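Acyl-CoA thioesterase YbgC (Helicobacter pylori, PDB 2PZH) hydrolyses the thioester bond of long-chain acyl-CoAs from lauroyl- to stearoyl-CoA and of benzoyl-CoA, and may take part in phospholipid metabolism. Local coordinates at residues A[80-85]-A[109-114]; A[65-70]-A[90-95]; A[42-47]-A[123-128]. All coordinates share one frame; numbering follows the deposited sequence.

How the interactions relate
Two of the three contacts are strand pairings in the curled antiparallel sheet of a hot-dog fold; the third packs the 42-47 turn against the start of the last helix, 126-133. Interactions 1 and 2 share strand 81-92: its start pairs with strand 102-114, its end with strand 67-77. Their centres lie about 28 Å apart, and their segments alternate along the sequence. Interaction 3 closes a loop that contains both others. It touches interaction 1 mainly through F113, and through F81 against I124, the centres being about 12 Å apart; its centre is about 34 Å from that of interaction 2. Interactions 2 and 3 both meet the second subunit, so parts on opposite sides of the chain's centre contribute to the assembly.

Interaction 1 (A[80-85]-A[109-114]); sequences VFVVLF and IKFGFV
L84 and F111 form the tight side of this antiparallel strand pair, part of the beta hairpin 81-92/102-114 of the hot-dog sheet. The L84 side chain crosses the F111 side chain at about a right angle, and its CD1 comes to 3.4 Å from F111 CE2. F111 CG sits beside its own backbone N (chi1 -56°), which puts the ring on the side where L84 CD1 reaches it. V82 CG1 packs on F111 CB at 3.9 Å, and I109 lies on the same buried face. The backbone is equally close-knit: V82 and F111 exchange N-H and C=O, as do L84 and I109. The bond from F111 N to V82 O is 2.9 Å long, and its N-H...O angle of 169° makes it nearly straight. A longer, weaker supplement is the CA-H...O contact from V83 CA to I109 O.

The face bearing F81, V83 and K110 is looser and, at F81 and K110, partly open to solvent. Here the lysine chain runs extended as far as CE and bends only at chi4. K110 CE lies over the middle of the F81 ring, 3.7 Å from its centroid, as a CH-pi contact. K110 NZ follows at 4.4 Å from the same centroid, 22° off the ring normal, in cation-pi geometry. Lower on the chain, K110 CG rests on V83 CG2 at 3.9 Å. V80 is solvent-exposed at the border.

Strand 67-77 flanks segment 80-85, bonding to V83 and F85, while strand 47-58 bonds to K110 on the far side of 109-114. R31 of helix 22-36 touches L84, I109 and F111, so the tight face is the one turned to the hot-dog helix.

Interaction 2 (A[65-70]-A[90-95]); sequences GQVLEI and CIQNAS
V67 and Q92 stand side by side and point the same way, with V67 CB 3.8 Å from Q92 CB. The extended glutamine carries its amide past the valine methyls, Q92 OE1 lying 3.9 Å from V67 CG2. E69 and I91 instead cross at about a right angle: I91 CG2 meets E69 CB at 3.7 Å, and the E69 carboxylate pairs with R71. On the other face, the Q66 amide lies against C90 SG, which is 3.7 Å from Q66 CD; Q66 OE1 is held by S63 N. L68 CD2 covers C90 CB.

The backbone explains this mixed pattern. V67 O receives I91 N at 2.9 Å, nearly straight on, and Q92 N weakly, at 3.4 Å. V67 N answers to Q92 O from above the carbonyl plane. At the margin, A94 CB touches G65, whose backbone angles call for glycine, and A94 also packs on L41 of a second subunit.

Two residues, I91 and Q92, thus oppose the single residue V67, which defines a classic beta bulge. It lies at the open end of the hairpin made by strands 67-77 and 81-92, away from its turn, in a part of the antiparallel hot-dog sheet.

Interaction 3 (A[42-47]-A[123-128]); sequences PENEEG and AIPKLF
F128 meets E43 with the edge of its ring, and this van der Waals approach makes up most of a small contact that buries 150 Å² in all. F128 CZ comes to 3.6 Å from E43 O, which lies near the ring plane, and F128 CE2 is 3.9 Å from E43 C. The ring is carried there by a chi1 of -73°, which sets F128 CG beside its backbone N. P42 C and N44 CB approach the same CE2 obliquely. A second, thinner contact is made by P125, whose CG stands 4.1 Å from N44 ND2.

Hydrogen bonding operates within each segment. In 42-47, N44 N bonds to G47 O at 3.0 Å and is answered by a weak G47 N to N44 O bond, closing a tight turn over E45 and E46. N44 OD1 also accepts a weak bond from E46 N. In 123-128, P125 occupies the N-cap position of helix 126-133, and its carbonyl takes a weak bond from F128 N.

Ionic and aromatic partners come from outside. E43 OE1 forms a salt bridge with R116, which also reaches N44 O, while E43 OE2 is hydrogen-bonded to Y9 OH of a second subunit. F35 of helix 22-36 packs edge-to-face with the F128 ring, and F113 lies against both N44 and P125.

The two segments are therefore joined by van der Waals contact between an aromatic ring and a proline on one side and backbone and amide atoms on the other, with the ring edge probably adding a slight electrostatic attraction to the E43 carbonyl. The hydrogen bonds and the salt bridge lie within the segments or run to R116 and the neighbouring subunit.

Interaction 1 (A[80-85]-A[109-114])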
ATOM      1  N   VAL A  80     -30.070  10.031   1.585  1.00 28.22           N
ATOM      2  CA  VAL A  80     -29.113  10.027   0.477  1.00 27.43           C
ATOM      3  C   VAL A  80     -27.627   9.961   0.894  1.00 26.29           C
ATOM      4  O   VAL A  80     -26.747   9.731   0.054  1.00 26.14           O
ATOM      5  CB  VAL A  80     -29.336  11.263  -0.425  1.00 28.61           C
ATOM      6  CG1 VAL A  80     -28.531  11.152  -1.715  1.00 28.92           C
ATOM      7  CG2 VAL A  80     -30.821  11.404  -0.739  1.00 28.83           C
ATOM      8  N   PHE A  81     -27.343  10.160   2.177  1.00 24.69           N
ATOM      9  CA  PHE A  81     -25.952  10.122   2.627  1.00 23.15           C
ATOM     10  C   PHE A  81     -25.791   9.761   4.102  1.00 21.58           C
ATOM     11  O   PHE A  81     -26.751   9.786   4.885  1.00 20.29           O
ATOM     12  CB  PHE A  81     -25.215  11.435   2.274  1.00 24.83           C
ATOM     13  CG  PHE A  81     -25.588  12.615   3.138  1.00 26.15           C
ATOM     14  CD1 PHE A  81     -25.086  12.742   4.425  1.00 26.23           C
ATOM     15  CD2 PHE A  81     -26.415  13.616   2.651  1.00 27.16           C
ATOM     16  CE1 PHE A  81     -25.412  13.824   5.219  1.00 26.51           C
ATOM     17  CE2 PHE A  81     -26.745  14.708   3.439  1.00 27.14           C
ATOM     18  CZ  PHE A  81     -26.242  14.814   4.728  1.00 26.93           C
ATOM     19  N   VAL A  82     -24.570   9.397   4.476  1.00 18.53           N
ATOM     20  CA  VAL A  82     -24.264   9.164   5.873  1.00 17.84           C
ATOM     21  C   VAL A  82     -22.937   9.822   6.218  1.00 17.70           C
ATOM     22  O   VAL A  82     -22.005   9.821   5.405  1.00 17.59           O
ATOM     23  CB  VAL A  82     -24.216   7.654   6.187  1.00 17.43           C
ATOM     24  CG1 VAL A  82     -23.202   6.937   5.261  1.00 17.36           C
ATOM     25  CG2 VAL A  82     -23.933   7.411   7.677  1.00 17.26           C
ATOM     26  N   VAL A  83     -22.855  10.398   7.410  1.00 17.13           N
ATOM     27  CA  VAL A  83     -21.601  10.940   7.882  1.00 17.74           C
ATOM     28  C   VAL A  83     -21.163  10.152   9.103  1.00 17.51           C
ATOM     29  O   VAL A  83     -21.918   9.993  10.066  1.00 17.39           O
ATOM     30  CB  VAL A  83     -21.698  12.444   8.215  1.00 17.97           C
ATOM     31  CG1 VAL A  83     -20.367  12.966   8.733  1.00 18.06           C
ATOM     32  CG2 VAL A  83     -22.151  13.247   6.985  1.00 18.47           C
ATOM     33  N   LEU A  84     -19.932   9.659   9.061  1.00 15.52           N
ATOM     34  CA  LEU A  84     -19.382   8.874  10.153  1.00 17.31           C
ATOM     35  C   LEU A  84     -18.268   9.624  10.848  1.00 17.41           C
ATOM     36  O   LEU A  84     -17.469  10.321  10.206  1.00 17.68           O
ATOM     37  CB  LEU A  84     -18.806   7.554   9.643  1.00 17.47           C
ATOM     38  CG  LEU A  84     -19.770   6.451   9.217  1.00 18.81           C
ATOM     39  CD1 LEU A  84     -20.292   6.732   7.855  1.00 20.17           C
ATOM     40  CD2 LEU A  84     -19.065   5.095   9.227  1.00 19.43           C
ATOM     41  N   PHE A  85     -18.195   9.465  12.162  1.00 17.00           N
ATOM     42  CA  PHE A  85     -17.057   9.943  12.904  1.00 17.55           C
ATOM     43  C   PHE A  85     -16.221   8.748  13.331  1.00 16.92           C
ATOM     44  O   PHE A  85     -16.745   7.800  13.906  1.00 16.70           O
ATOM     45  CB  PHE A  85     -17.494  10.722  14.146  1.00 20.00           C
ATOM     46  CG  PHE A  85     -16.350  11.287  14.918  1.00 21.94           C
ATOM     47  CD1 PHE A  85     -15.424  12.096  14.287  1.00 23.03           C
ATOM     48  CD2 PHE A  85     -16.189  11.010  16.264  1.00 23.30           C
ATOM     49  CE1 PHE A  85     -14.350  12.619  14.973  1.00 23.13           C
ATOM     50  CE2 PHE A  85     -15.115  11.537  16.967  1.00 23.43           C
ATOM     51  CZ  PHE A  85     -14.199  12.344  16.317  1.00 23.12           C
ATOM     52  N   ILE A 109     -16.137  11.590   7.927  1.00 14.38           N
ATOM     53  CA  ILE A 109     -16.192  11.202   6.524  1.00 14.96           C
ATOM     54  C   ILE A 109     -17.631  11.106   6.069  1.00 15.84           C
ATOM     55  O   ILE A 109     -18.462  10.484   6.746  1.00 14.41           O
ATOM     56  CB  ILE A 109     -15.497   9.850   6.314  1.00 15.27           C
ATOM     57  CG1 ILE A 109     -14.074   9.921   6.885  1.00 16.55           C
ATOM     58  CG2 ILE A 109     -15.488   9.487   4.819  1.00 16.01           C
ATOM     59  CD1 ILE A 109     -13.402   8.577   7.093  1.00 18.51           C
ATOM     60  N   LYS A 110     -17.913  11.719   4.922  1.00 16.52           N
ATOM     61  CA  LYS A 110     -19.242  11.706   4.329  1.00 17.52           C
ATOM     62  C   LYS A 110     -19.267  10.779   3.114  1.00 17.33           C
ATOM     63  O   LYS A 110     -18.363  10.812   2.282  1.00 16.16           O
ATOM     64  CB  LYS A 110     -19.630  13.124   3.916  1.00 18.27           C
ATOM     65  CG  LYS A 110     -21.013  13.266   3.282  1.00 20.24           C
ATOM     66  CD  LYS A 110     -21.343  14.753   3.090  1.00 21.32           C
ATOM     67  CE  LYS A 110     -22.749  14.968   2.575  1.00 24.60           C
ATOM     68  NZ  LYS A 110     -22.792  14.941   1.092  1.00 26.73           N
ATOM     69  N   PHE A 111     -20.290   9.935   3.052  1.00 17.08           N
ATOM     70  CA  PHE A 111     -20.468   8.983   1.966  1.00 18.75           C
ATOM     71  C   PHE A 111     -21.812   9.242   1.308  1.00 19.08           C
ATOM     72  O   PHE A 111     -22.775   9.592   1.985  1.00 20.11           O
ATOM     73  CB  PHE A 111     -20.464   7.551   2.492  1.00 20.05           C
ATOM     74  CG  PHE A 111     -19.239   7.195   3.265  1.00 20.16           C
ATOM     75  CD1 PHE A 111     -18.158   6.602   2.644  1.00 21.96           C
ATOM     76  CD2 PHE A 111     -19.172   7.454   4.630  1.00 21.08           C
ATOM     77  CE1 PHE A 111     -17.026   6.293   3.373  1.00 21.64           C
ATOM     78  CE2 PHE A 111     -18.057   7.152   5.356  1.00 20.76           C
ATOM     79  CZ  PHE A 111     -16.979   6.564   4.729  1.00 21.37           C
ATOM     80  N   GLY A 112     -21.869   9.073  -0.004  1.00 19.11           N
ATOM     81  CA  GLY A 112     -23.141   9.008  -0.714  1.00 21.14           C
ATOM     82  C   GLY A 112     -23.337   7.582  -1.193  1.00 21.78           C
ATOM     83  O   GLY A 112     -22.433   6.763  -1.086  1.00 22.28           O
ATOM     84  N   PHE A 113     -24.520   7.272  -1.711  1.00 22.91           N
ATOM     85  CA  PHE A 113     -24.740   5.981  -2.354  1.00 23.84           C
ATOM     86  C   PHE A 113     -25.102   6.263  -3.808  1.00 24.69           C
ATOM     87  O   PHE A 113     -25.854   7.191  -4.098  1.00 23.91           O
ATOM     88  CB  PHE A 113     -25.843   5.188  -1.647  1.00 24.91           C
ATOM     89  CG  PHE A 113     -25.790   3.706  -1.909  1.00 24.68           C
ATOM     90  CD1 PHE A 113     -24.878   2.902  -1.235  1.00 25.01           C
ATOM     91  CD2 PHE A 113     -26.660   3.113  -2.813  1.00 25.08           C
ATOM     92  CE1 PHE A 113     -24.822   1.523  -1.463  1.00 24.89           C
ATOM     93  CE2 PHE A 113     -26.613   1.736  -3.050  1.00 25.33           C
ATOM     94  CZ  PHE A 113     -25.689   0.938  -2.371  1.00 25.37           C
ATOM     95  N   VAL A 114     -24.528   5.495  -4.724  1.00 25.45           N
ATOM     96  CA  VAL A 114     -24.676   5.800  -6.146  1.00 27.37           C
ATOM     97  C   VAL A 114     -24.862   4.533  -6.972  1.00 28.45           C
ATOM     98  O   VAL A 114     -24.454   3.453  -6.555  1.00 27.97           O
ATOM     99  CB  VAL A 114     -23.441   6.582  -6.681  1.00 27.62           C
ATOM    100  CG1 VAL A 114     -23.371   7.981  -6.051  1.00 27.76           C
ATOM    101  CG2 VAL A 114     -22.167   5.808  -6.416  1.00 27.91           C
TER

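Interaction 2 (A[65-70]-A[90-95])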
ATOM      1  N   GLY A  65       4.174  -2.309  16.091  1.00 12.15           N
ATOM      2  CA  GLY A  65       3.828  -3.250  17.155  1.00 12.13           C
ATOM      3  C   GLY A  65       2.674  -2.820  18.036  1.00 11.55           C
ATOM      4  O   GLY A  65       2.153  -3.600  18.815  1.00 11.39           O
ATOM      5  N   GLN A  66       2.285  -1.564  17.935  1.00 10.93           N
ATOM      6  CA  GLN A  66       1.144  -1.082  18.705  1.00 11.24           C
ATOM      7  C   GLN A  66      -0.163  -1.691  18.200  1.00 11.45           C
ATOM      8  O   GLN A  66      -0.264  -2.114  17.052  1.00 10.69           O
ATOM      9  CB  GLN A  66       1.103   0.445  18.641  1.00 11.39           C
ATOM     10  CG  GLN A  66       2.277   1.081  19.385  1.00 13.36           C
ATOM     11  CD  GLN A  66       2.222   2.591  19.406  1.00 14.45           C
ATOM     12  OE1 GLN A  66       1.620   3.224  18.533  1.00 15.91           O
ATOM     13  NE2 GLN A  66       2.838   3.175  20.415  1.00 15.68           N
ATOM     14  N   VAL A  67      -1.155  -1.764  19.083  1.00 10.82           N
ATOM     15  CA  VAL A  67      -2.504  -2.164  18.694  1.00 10.94           C
ATOM     16  C   VAL A  67      -3.392  -0.940  18.781  1.00 11.23           C
ATOM     17  O   VAL A  67      -3.409  -0.231  19.798  1.00 12.54           O
ATOM     18  CB  VAL A  67      -3.032  -3.326  19.564  1.00 10.70           C
ATOM     19  CG1 VAL A  67      -4.478  -3.718  19.164  1.00 11.87           C
ATOM     20  CG2 VAL A  67      -2.063  -4.551  19.417  1.00 11.92           C
ATOM     21  N   LEU A  68      -4.089  -0.666  17.692  1.00 10.75           N
ATOM     22  CA  LEU A  68      -4.900   0.530  17.582  1.00 10.67           C
ATOM     23  C   LEU A  68      -6.351   0.114  17.614  1.00 11.08           C
ATOM     24  O   LEU A  68      -6.722  -0.914  17.080  1.00 11.56           O
ATOM     25  CB  LEU A  68      -4.614   1.263  16.261  1.00 11.31           C
ATOM     26  CG  LEU A  68      -3.143   1.593  15.964  1.00 10.66           C
ATOM     27  CD1 LEU A  68      -2.993   2.433  14.704  1.00 12.97           C
ATOM     28  CD2 LEU A  68      -2.498   2.293  17.176  1.00 10.93           C
ATOM     29  N   GLU A  69      -7.175   0.914  18.266  1.00 11.80           N
ATOM     30  CA  GLU A  69      -8.588   0.612  18.322  1.00 12.76           C
ATOM     31  C   GLU A  69      -9.316   1.659  17.505  1.00 12.61           C
ATOM     32  O   GLU A  69      -9.142   2.856  17.726  1.00 11.45           O
ATOM     33  CB  GLU A  69      -9.057   0.663  19.777  1.00 14.10           C
ATOM     34  CG  GLU A  69     -10.512   0.375  19.948  1.00 16.90           C
ATOM     35  CD  GLU A  69     -10.859   0.185  21.400  1.00 18.22           C
ATOM     36  OE1 GLU A  69     -10.822  -0.975  21.842  1.00 19.89           O
ATOM     37  OE2 GLU A  69     -11.124   1.194  22.095  1.00 18.65           O
ATOM     38  N   ILE A  70     -10.141   1.209  16.566  1.00 12.36           N
ATOM     39  CA  ILE A  70     -10.905   2.122  15.748  1.00 13.13           C
ATOM     40  C   ILE A  70     -12.335   2.187  16.281  1.00 14.23           C
ATOM     41  O   ILE A  70     -13.052   1.184  16.309  1.00 13.77           O
ATOM     42  CB  ILE A  70     -10.897   1.720  14.248  1.00 15.61           C
ATOM     43  CG1 ILE A  70      -9.461   1.645  13.736  1.00 16.70           C
ATOM     44  CG2 ILE A  70     -11.570   2.768  13.442  1.00 15.77           C
ATOM     45  CD1 ILE A  70      -8.756   0.398  14.107  1.00 18.64           C
ATOM     46  N   CYS A  90      -4.467   4.386  20.366  1.00 11.93           N
ATOM     47  CA  CYS A  90      -3.529   3.317  20.663  1.00 13.42           C
ATOM     48  C   CYS A  90      -3.922   2.747  21.997  1.00 13.16           C
ATOM     49  O   CYS A  90      -3.996   3.500  22.979  1.00 13.48           O
ATOM     50  CB  CYS A  90      -2.087   3.817  20.772  1.00 12.75           C
ATOM     51  SG  CYS A  90      -0.967   2.495  21.222  1.00 14.41           S
ATOM     52  N   ILE A  91      -4.161   1.435  22.047  1.00 12.53           N
ATOM     53  CA  ILE A  91      -4.570   0.781  23.305  1.00 12.14           C
ATOM     54  C   ILE A  91      -3.562  -0.209  23.869  1.00 13.28           C
ATOM     55  O   ILE A  91      -3.707  -0.640  25.020  1.00 13.87           O
ATOM     56  CB  ILE A  91      -5.948   0.063  23.167  1.00 11.14           C
ATOM     57  CG1 ILE A  91      -5.868  -1.048  22.111  1.00 11.26           C
ATOM     58  CG2 ILE A  91      -7.055   1.076  22.859  1.00 12.06           C
ATOM     59  CD1 ILE A  91      -7.147  -1.918  22.003  1.00 12.11           C
ATOM     60  N   GLN A  92      -2.572  -0.598  23.069  1.00 12.99           N
ATOM     61  CA  GLN A  92      -1.519  -1.502  23.529  1.00 14.82           C
ATOM     62  C   GLN A  92      -0.215  -1.155  22.840  1.00 16.13           C
ATOM     63  O   GLN A  92      -0.228  -0.671  21.706  1.00 14.46           O
ATOM     64  CB  GLN A  92      -1.838  -2.955  23.171  1.00 16.95           C
ATOM     65  CG  GLN A  92      -3.114  -3.495  23.707  1.00 19.76           C
ATOM     66  CD  GLN A  92      -3.325  -4.940  23.281  1.00 21.73           C
ATOM     67  OE1 GLN A  92      -2.358  -5.722  23.167  1.00 21.82           O
ATOM     68  NE2 GLN A  92      -4.587  -5.303  23.030  1.00 21.62           N
ATOM     69  N   ASN A  93       0.901  -1.408  23.512  1.00 16.14           N
ATOM     70  CA  ASN A  93       2.205  -1.329  22.837  1.00 17.20           C
ATOM     71  C   ASN A  93       2.715  -2.750  22.590  1.00 17.35           C
ATOM     72  O   ASN A  93       2.099  -3.709  23.062  1.00 17.52           O
ATOM     73  CB  ASN A  93       3.177  -0.459  23.625  1.00 18.40           C
ATOM     74  CG  ASN A  93       3.262  -0.863  25.101  1.00 18.04           C
ATOM     75  OD1 ASN A  93       3.568  -2.005  25.406  1.00 16.80           O
ATOM     76  ND2 ASN A  93       2.976   0.079  26.004  1.00 18.84           N
ATOM     77  N   ALA A  94       3.815  -2.911  21.842  1.00 17.17           N
ATOM     78  CA  ALA A  94       4.289  -4.263  21.546  1.00 18.15           C
ATOM     79  C   ALA A  94       4.757  -5.001  22.791  1.00 18.71           C
ATOM     80  O   ALA A  94       4.686  -6.228  22.837  1.00 19.72           O
ATOM     81  CB  ALA A  94       5.395  -4.259  20.491  1.00 19.53           C
ATOM     82  N   SER A  95       5.209  -4.253  23.801  1.00 18.54           N
ATOM     83  CA  SER A  95       5.743  -4.854  25.036  1.00 18.90           C
ATOM     84  C   SER A  95       4.633  -5.276  26.006  1.00 18.82           C
ATOM     85  O   SER A  95       4.908  -5.914  27.020  1.00 17.67           O
ATOM     86  CB  SER A  95       6.697  -3.897  25.753  1.00 19.31           C
ATOM     87  OG  SER A  95       7.797  -3.543  24.923  1.00 20.77           O
TER

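Interaction 3 (A[42-47]-A[123-128])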
ATOM      1  N   PRO A  42     -20.373  -4.295   1.718  1.00 23.29           N
ATOM      2  CA  PRO A  42     -20.925  -2.933   1.768  1.00 23.58           C
ATOM      3  C   PRO A  42     -21.262  -2.384   0.385  1.00 24.30           C
ATOM      4  O   PRO A  42     -20.948  -1.232   0.068  1.00 23.74           O
ATOM      5  CB  PRO A  42     -19.801  -2.124   2.410  1.00 23.49           C
ATOM      6  CG  PRO A  42     -18.560  -2.839   2.029  1.00 23.63           C
ATOM      7  CD  PRO A  42     -18.905  -4.299   1.856  1.00 23.05           C
ATOM      8  N   GLU A  43     -21.911  -3.219  -0.417  1.00 25.76           N
ATOM      9  CA  GLU A  43     -22.333  -2.866  -1.768  1.00 27.33           C
ATOM     10  C   GLU A  43     -23.438  -3.841  -2.139  1.00 27.98           C
ATOM     11  O   GLU A  43     -23.567  -4.899  -1.509  1.00 27.47           O
ATOM     12  CB  GLU A  43     -21.158  -2.995  -2.746  1.00 27.70           C
ATOM     13  CG  GLU A  43     -20.379  -4.298  -2.604  1.00 28.38           C
ATOM     14  CD  GLU A  43     -19.276  -4.465  -3.645  1.00 28.64           C
ATOM     15  OE1 GLU A  43     -19.590  -4.843  -4.799  1.00 29.97           O
ATOM     16  OE2 GLU A  43     -18.092  -4.253  -3.301  1.00 28.56           O
ATOM     17  N   ASN A  44     -24.242  -3.497  -3.139  1.00 29.88           N
ATOM     18  CA  ASN A  44     -25.336  -4.382  -3.552  1.00 32.06           C
ATOM     19  C   ASN A  44     -25.532  -4.439  -5.071  1.00 33.55           C
ATOM     20  O   ASN A  44     -24.736  -3.873  -5.824  1.00 33.11           O
ATOM     21  CB  ASN A  44     -26.641  -4.042  -2.813  1.00 33.10           C
ATOM     22  CG  ASN A  44     -27.408  -2.896  -3.452  1.00 33.90           C
ATOM     23  OD1 ASN A  44     -26.832  -2.033  -4.110  1.00 34.74           O
ATOM     24  ND2 ASN A  44     -28.725  -2.887  -3.261  1.00 35.13           N
ATOM     25  N   GLU A  45     -26.598  -5.115  -5.504  1.00 35.54           N
ATOM     26  CA  GLU A  45     -26.802  -5.441  -6.924  1.00 37.51           C
ATOM     27  C   GLU A  45     -26.823  -4.246  -7.890  1.00 37.90           C
ATOM     28  O   GLU A  45     -26.494  -4.404  -9.069  1.00 38.90           O
ATOM     29  CB  GLU A  45     -28.054  -6.313  -7.114  1.00 39.14           C
ATOM     30  CG  GLU A  45     -29.295  -5.580  -7.638  1.00 40.92           C
ATOM     31  CD  GLU A  45     -30.064  -4.818  -6.559  1.00 42.11           C
ATOM     32  OE1 GLU A  45     -29.625  -4.806  -5.387  1.00 42.69           O
ATOM     33  OE2 GLU A  45     -31.118  -4.226  -6.889  1.00 42.84           O
ATOM     34  N   GLU A  46     -27.213  -3.065  -7.415  1.00 37.72           N
ATOM     35  CA  GLU A  46     -27.124  -1.867  -8.262  1.00 37.74           C
ATOM     36  C   GLU A  46     -26.684  -0.581  -7.542  1.00 35.87           C
ATOM     37  O   GLU A  46     -27.100   0.519  -7.915  1.00 36.45           O
ATOM     38  CB  GLU A  46     -28.428  -1.628  -9.028  1.00 38.78           C
ATOM     39  CG  GLU A  46     -28.606  -2.507 -10.262  1.00 39.76           C
ATOM     40  CD  GLU A  46     -29.878  -2.181 -11.017  1.00 39.99           C
ATOM     41  OE1 GLU A  46     -30.865  -1.770 -10.361  1.00 41.16           O
ATOM     42  OE2 GLU A  46     -29.892  -2.332 -12.259  1.00 40.78           O
ATOM     43  N   GLY A  47     -25.833  -0.710  -6.529  1.00 33.61           N
ATOM     44  CA  GLY A  47     -25.334   0.476  -5.851  1.00 30.10           C
ATOM     45  C   GLY A  47     -24.085   0.240  -5.034  1.00 28.36           C
ATOM     46  O   GLY A  47     -23.783  -0.891  -4.655  1.00 26.81           O
ATOM     47  N   ALA A 123     -30.843   6.590  -3.084  1.00 29.40           N
ATOM     48  CA  ALA A 123     -31.049   6.423  -1.653  1.00 29.03           C
ATOM     49  C   ALA A 123     -30.178   5.289  -1.136  1.00 28.93           C
ATOM     50  O   ALA A 123     -29.915   4.318  -1.850  1.00 29.34           O
ATOM     51  CB  ALA A 123     -32.510   6.142  -1.359  1.00 29.16           C
ATOM     52  N   ILE A 124     -29.721   5.418   0.106  1.00 28.60           N
ATOM     53  CA  ILE A 124     -29.042   4.315   0.769  1.00 28.62           C
ATOM     54  C   ILE A 124     -30.056   3.156   0.865  1.00 28.98           C
ATOM     55  O   ILE A 124     -31.216   3.380   1.205  1.00 29.92           O
ATOM     56  CB  ILE A 124     -28.509   4.748   2.160  1.00 28.34           C
ATOM     57  CG1 ILE A 124     -27.366   5.759   1.992  1.00 28.10           C
ATOM     58  CG2 ILE A 124     -28.026   3.547   2.957  1.00 28.43           C
ATOM     59  CD1 ILE A 124     -27.018   6.540   3.250  1.00 27.97           C
ATOM     60  N   PRO A 125     -29.637   1.922   0.524  1.00 28.99           N
ATOM     61  CA  PRO A 125     -30.579   0.805   0.612  1.00 29.33           C
ATOM     62  C   PRO A 125     -31.157   0.692   2.020  1.00 29.77           C
ATOM     63  O   PRO A 125     -30.438   0.908   2.997  1.00 29.46           O
ATOM     64  CB  PRO A 125     -29.708  -0.413   0.312  1.00 29.13           C
ATOM     65  CG  PRO A 125     -28.564   0.122  -0.492  1.00 29.45           C
ATOM     66  CD  PRO A 125     -28.308   1.490   0.052  1.00 29.45           C
ATOM     67  N   LYS A 126     -32.438   0.348   2.121  1.00 30.57           N
ATOM     68  CA  LYS A 126     -33.099   0.225   3.423  1.00 31.94           C
ATOM     69  C   LYS A 126     -32.374  -0.723   4.383  1.00 31.17           C
ATOM     70  O   LYS A 126     -32.267  -0.437   5.577  1.00 31.46           O
ATOM     71  CB  LYS A 126     -34.572  -0.171   3.256  1.00 32.63           C
ATOM     72  CG  LYS A 126     -35.490   1.009   2.899  1.00 33.89           C
ATOM     73  CD  LYS A 126     -36.892   0.543   2.502  1.00 34.28           C
ATOM     74  CE  LYS A 126     -36.951   0.051   1.052  1.00 35.49           C
ATOM     75  NZ  LYS A 126     -36.278  -1.264   0.859  1.00 36.03           N
ATOM     76  N   LEU A 127     -31.868  -1.838   3.862  1.00 30.79           N
ATOM     77  CA  LEU A 127     -31.130  -2.803   4.683  1.00 30.91           C
ATOM     78  C   LEU A 127     -29.813  -2.226   5.220  1.00 30.45           C
ATOM     79  O   LEU A 127     -29.392  -2.554   6.332  1.00 30.22           O
ATOM     80  CB  LEU A 127     -30.865  -4.095   3.905  1.00 31.30           C
ATOM     81  CG  LEU A 127     -32.041  -5.050   3.678  1.00 32.02           C
ATOM     82  CD1 LEU A 127     -31.704  -6.084   2.602  1.00 32.51           C
ATOM     83  CD2 LEU A 127     -32.443  -5.742   4.986  1.00 32.13           C
ATOM     84  N   PHE A 128     -29.164  -1.370   4.431  1.00 29.91           N
ATOM     85  CA  PHE A 128     -27.906  -0.763   4.852  1.00 29.71           C
ATOM     86  C   PHE A 128     -28.176   0.368   5.834  1.00 29.81           C
ATOM     87  O   PHE A 128     -27.387   0.610   6.739  1.00 28.97           O
ATOM     88  CB  PHE A 128     -27.087  -0.252   3.660  1.00 30.30           C
ATOM     89  CG  PHE A 128     -26.449  -1.344   2.837  1.00 30.60           C
ATOM     90  CD1 PHE A 128     -26.305  -2.627   3.347  1.00 30.81           C
ATOM     91  CD2 PHE A 128     -25.975  -1.078   1.562  1.00 30.81           C
ATOM     92  CE1 PHE A 128     -25.713  -3.639   2.587  1.00 31.02           C
ATOM     93  CE2 PHE A 128     -25.384  -2.072   0.800  1.00 30.79           C
ATOM     94  CZ  PHE A 128     -25.249  -3.355   1.312  1.00 31.04           C
TER